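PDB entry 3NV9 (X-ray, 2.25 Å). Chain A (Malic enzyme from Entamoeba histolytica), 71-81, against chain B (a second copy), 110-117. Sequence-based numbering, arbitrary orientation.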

# COMPACT_ATOMS: atom_id res chain seq x y z
N ARG A 71 -4.75 22.31 -3.61
CA ARG A 71 -6.05 22.19 -4.30
C ARG A 71 -6.69 20.83 -4.10
O ARG A 71 -7.92 20.73 -3.91
CB ARG A 71 -5.90 22.49 -5.81
CG ARG A 71 -7.22 22.37 -6.61
CD ARG A 71 -8.33 23.37 -6.19
NE ARG A 71 -8.01 24.73 -6.63
CZ ARG A 71 -8.11 25.12 -7.90
NH1 ARG A 71 -8.58 24.26 -8.83
NH2 ARG A 71 -7.77 26.36 -8.23
N ILE A 72 -5.86 19.78 -4.13
CA ILE A 72 -6.38 18.44 -3.90
C ILE A 72 -6.83 18.28 -2.45
O ILE A 72 -7.89 17.71 -2.20
CB ILE A 72 -5.38 17.31 -4.28
CG1 ILE A 72 -4.95 17.35 -5.77
CG2 ILE A 72 -5.95 15.91 -3.95
CD1 ILE A 72 -6.06 17.58 -6.79
N SER A 73 -6.06 18.78 -1.50
CA SER A 73 -6.43 18.66 -0.11
C SER A 73 -7.78 19.31 0.16
O SER A 73 -8.64 18.74 0.82
CB SER A 73 -5.37 19.30 0.80
OG SER A 73 -4.06 18.84 0.44
N THR A 74 -7.98 20.51 -0.36
CA THR A 74 -9.23 21.25 -0.08
C THR A 74 -10.40 20.68 -0.92
O THR A 74 -11.54 20.51 -0.40
CB THR A 74 -9.04 22.79 -0.21
OG1 THR A 74 -8.54 23.10 -1.51
CG2 THR A 74 -8.01 23.30 0.86
N ASN A 75 -10.11 20.33 -2.18
CA ASN A 75 -11.12 19.62 -2.99
C ASN A 75 -11.66 18.38 -2.30
O ASN A 75 -12.89 18.18 -2.19
CB ASN A 75 -10.57 19.23 -4.36
CG ASN A 75 -10.52 20.39 -5.30
OD1 ASN A 75 -10.94 21.48 -4.95
ND2 ASN A 75 -10.01 20.15 -6.51
N ILE A 76 -10.76 17.54 -1.79
CA ILE A 76 -11.21 16.37 -1.07
C ILE A 76 -12.00 16.76 0.19
O ILE A 76 -13.07 16.22 0.43
CB ILE A 76 -10.07 15.38 -0.75
CG1 ILE A 76 -9.44 14.87 -2.04
CG2 ILE A 76 -10.65 14.22 -0.02
CD1 ILE A 76 -8.36 13.78 -1.81
N ARG A 77 -11.49 17.69 1.00
CA ARG A 77 -12.18 18.10 2.27
C ARG A 77 -13.65 18.43 2.00
O ARG A 77 -14.54 17.95 2.69
CB ARG A 77 -11.45 19.30 2.87
CG ARG A 77 -12.00 19.86 4.17
CD ARG A 77 -12.42 21.29 3.96
NE ARG A 77 -11.31 22.19 4.21
CZ ARG A 77 -11.01 23.31 3.54
NH1 ARG A 77 -11.71 23.71 2.49
NH2 ARG A 77 -9.95 24.01 3.91
N ASP A 78 -13.88 19.23 0.96
CA ASP A 78 -15.21 19.73 0.62
C ASP A 78 -16.06 18.77 -0.25
O ASP A 78 -17.27 18.94 -0.38
CB ASP A 78 -15.11 21.16 0.03
CG ASP A 78 -14.45 22.14 1.01
OD1 ASP A 78 -14.53 21.87 2.22
OD2 ASP A 78 -13.82 23.14 0.60
N ASN A 79 -15.44 17.74 -0.82
CA ASN A 79 -16.16 16.71 -1.60
C ASN A 79 -15.38 15.41 -1.41
O ASN A 79 -14.50 15.09 -2.24
CB ASN A 79 -16.24 17.14 -3.09
CG ASN A 79 -17.07 16.16 -3.97
OD1 ASN A 79 -17.73 15.24 -3.49
ND2 ASN A 79 -17.02 16.38 -5.29
N ASN A 80 -15.66 14.68 -0.31
CA ASN A 80 -14.91 13.43 -0.00
C ASN A 80 -14.95 12.42 -1.16
O ASN A 80 -13.96 11.73 -1.36
CB ASN A 80 -15.38 12.70 1.29
CG ASN A 80 -14.90 13.36 2.62
OD1 ASN A 80 -14.34 14.51 2.69
ND2 ASN A 80 -15.13 12.64 3.67
N ASP A 81 -16.05 12.32 -1.92
CA ASP A 81 -16.14 11.40 -3.06
C ASP A 81 -15.13 11.71 -4.14
O ASP A 81 -14.68 10.81 -4.81
CB ASP A 81 -17.53 11.38 -3.70
CG ASP A 81 -18.58 10.79 -2.76
OD1 ASP A 81 -18.19 10.39 -1.63
OD2 ASP A 81 -19.78 10.79 -3.11
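Chain B (110-117) PPGGLGVM

Chain B lies along one face of the chain A helix and runs against it. Residues 71-78 of chain A are the last part of a helix that begins earlier in the chain; in chain B, Pro B110 to Gly B112 have helical backbone angles without the regular bonding, and a helix begins at Leu B114 and continues past Met B117. The register gives the antiparallel direction: CA of Ile A72 is 5.6 Å from CA of Gly B115, CA of Ile A76 is 4.9 Å from CA of Gly B112, and CA of Asn A80 is 6.8 Å from CA of Pro B111. Ile A72 and Ile A76, about one turn apart, both face chain B, with Ser A73 beside them; Asn A80 follows after the helix has given way at Asn A79.

At Gly B115 the close approach leaves no room for a CB. Ile A72 CG2 rests 3.7 Å from Gly B115 CA, where a CB would fall only 2.6 Å from that methyl. Gly B112 meets chain A through its main chain: Ile A76 CG2 reaches its CA at 3.5 Å, and Ser A73 CA makes a CA-H...O contact of 3.5 Å with Gly B112 O.

Apolar packing centres on Ile A76, whose CA-to-CB bond points toward chain B. Its CG2 lies 4.1 Å from Pro B111 CG, while its CD1 lies 4.1 Å from Leu B114 CB. The compact proline ring also offers its CG to the side chain of Asn A80, at the margin of the contact.

No direct hydrogen bond joins the stretches; a water does so instead. It lies 2.8 Å from Ser A73 OG in a hydrogen bond, donates to Gly B112 O at 2.5 Å, and accepts from Val B116 N at 3.2 Å. The serine hydroxyl thereby links chain A to polar main-chain atoms at the start of the chain B helix. Val B116 CG2 lies 3.8 Å from Ser A73 OG, a contact without polar character on the valine side.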

# COMPACT_ATOMS: atom_id res chain seq x y z
N PRO B 110 -10.36 12.92 6.97
CA PRO B 110 -9.45 11.77 6.85
C PRO B 110 -8.96 11.39 5.43
O PRO B 110 -7.76 11.30 5.25
CB PRO B 110 -10.20 10.64 7.57
CG PRO B 110 -11.17 11.33 8.48
CD PRO B 110 -11.57 12.58 7.76
N PRO B 111 -9.85 11.27 4.41
CA PRO B 111 -9.34 11.10 3.03
C PRO B 111 -8.68 12.37 2.46
O PRO B 111 -8.00 12.35 1.42
CB PRO B 111 -10.61 10.76 2.23
CG PRO B 111 -11.66 11.52 2.90
CD PRO B 111 -11.33 11.39 4.39
N GLY B 112 -8.84 13.49 3.15
CA GLY B 112 -8.33 14.73 2.59
C GLY B 112 -6.82 14.79 2.37
O GLY B 112 -6.35 15.61 1.54
N GLY B 113 -6.07 13.95 3.09
CA GLY B 113 -4.61 13.92 3.00
C GLY B 113 -3.96 13.08 1.91
O GLY B 113 -2.73 13.04 1.76
N LEU B 114 -4.81 12.43 1.13
CA LEU B 114 -4.42 11.58 0.04
C LEU B 114 -3.56 12.22 -1.03
O LEU B 114 -2.59 11.58 -1.49
CB LEU B 114 -5.69 10.91 -0.60
CG LEU B 114 -6.29 9.79 0.27
CD1 LEU B 114 -7.69 9.29 -0.23
CD2 LEU B 114 -5.31 8.65 0.46
N GLY B 115 -3.89 13.45 -1.45
CA GLY B 115 -3.07 14.10 -2.45
C GLY B 115 -1.63 14.22 -1.92
O GLY B 115 -0.65 13.88 -2.61
N VAL B 116 -1.50 14.74 -0.69
CA VAL B 116 -0.18 15.00 -0.10
C VAL B 116 0.51 13.66 0.15
O VAL B 116 1.66 13.48 -0.23
CB VAL B 116 -0.26 15.85 1.25
CG1 VAL B 116 1.09 15.84 1.97
CG2 VAL B 116 -0.58 17.29 0.94
N MET B 117 -0.21 12.70 0.75
CA MET B 117 0.46 11.43 1.13
C MET B 117 0.87 10.64 -0.09
O MET B 117 2.02 10.07 -0.13
CB MET B 117 -0.40 10.53 2.04
CG MET B 117 -0.76 11.15 3.35
SD MET B 117 0.55 12.13 4.04
CE MET B 117 -0.41 13.56 4.33
O HOH W 1 -4.25 16.04 0.22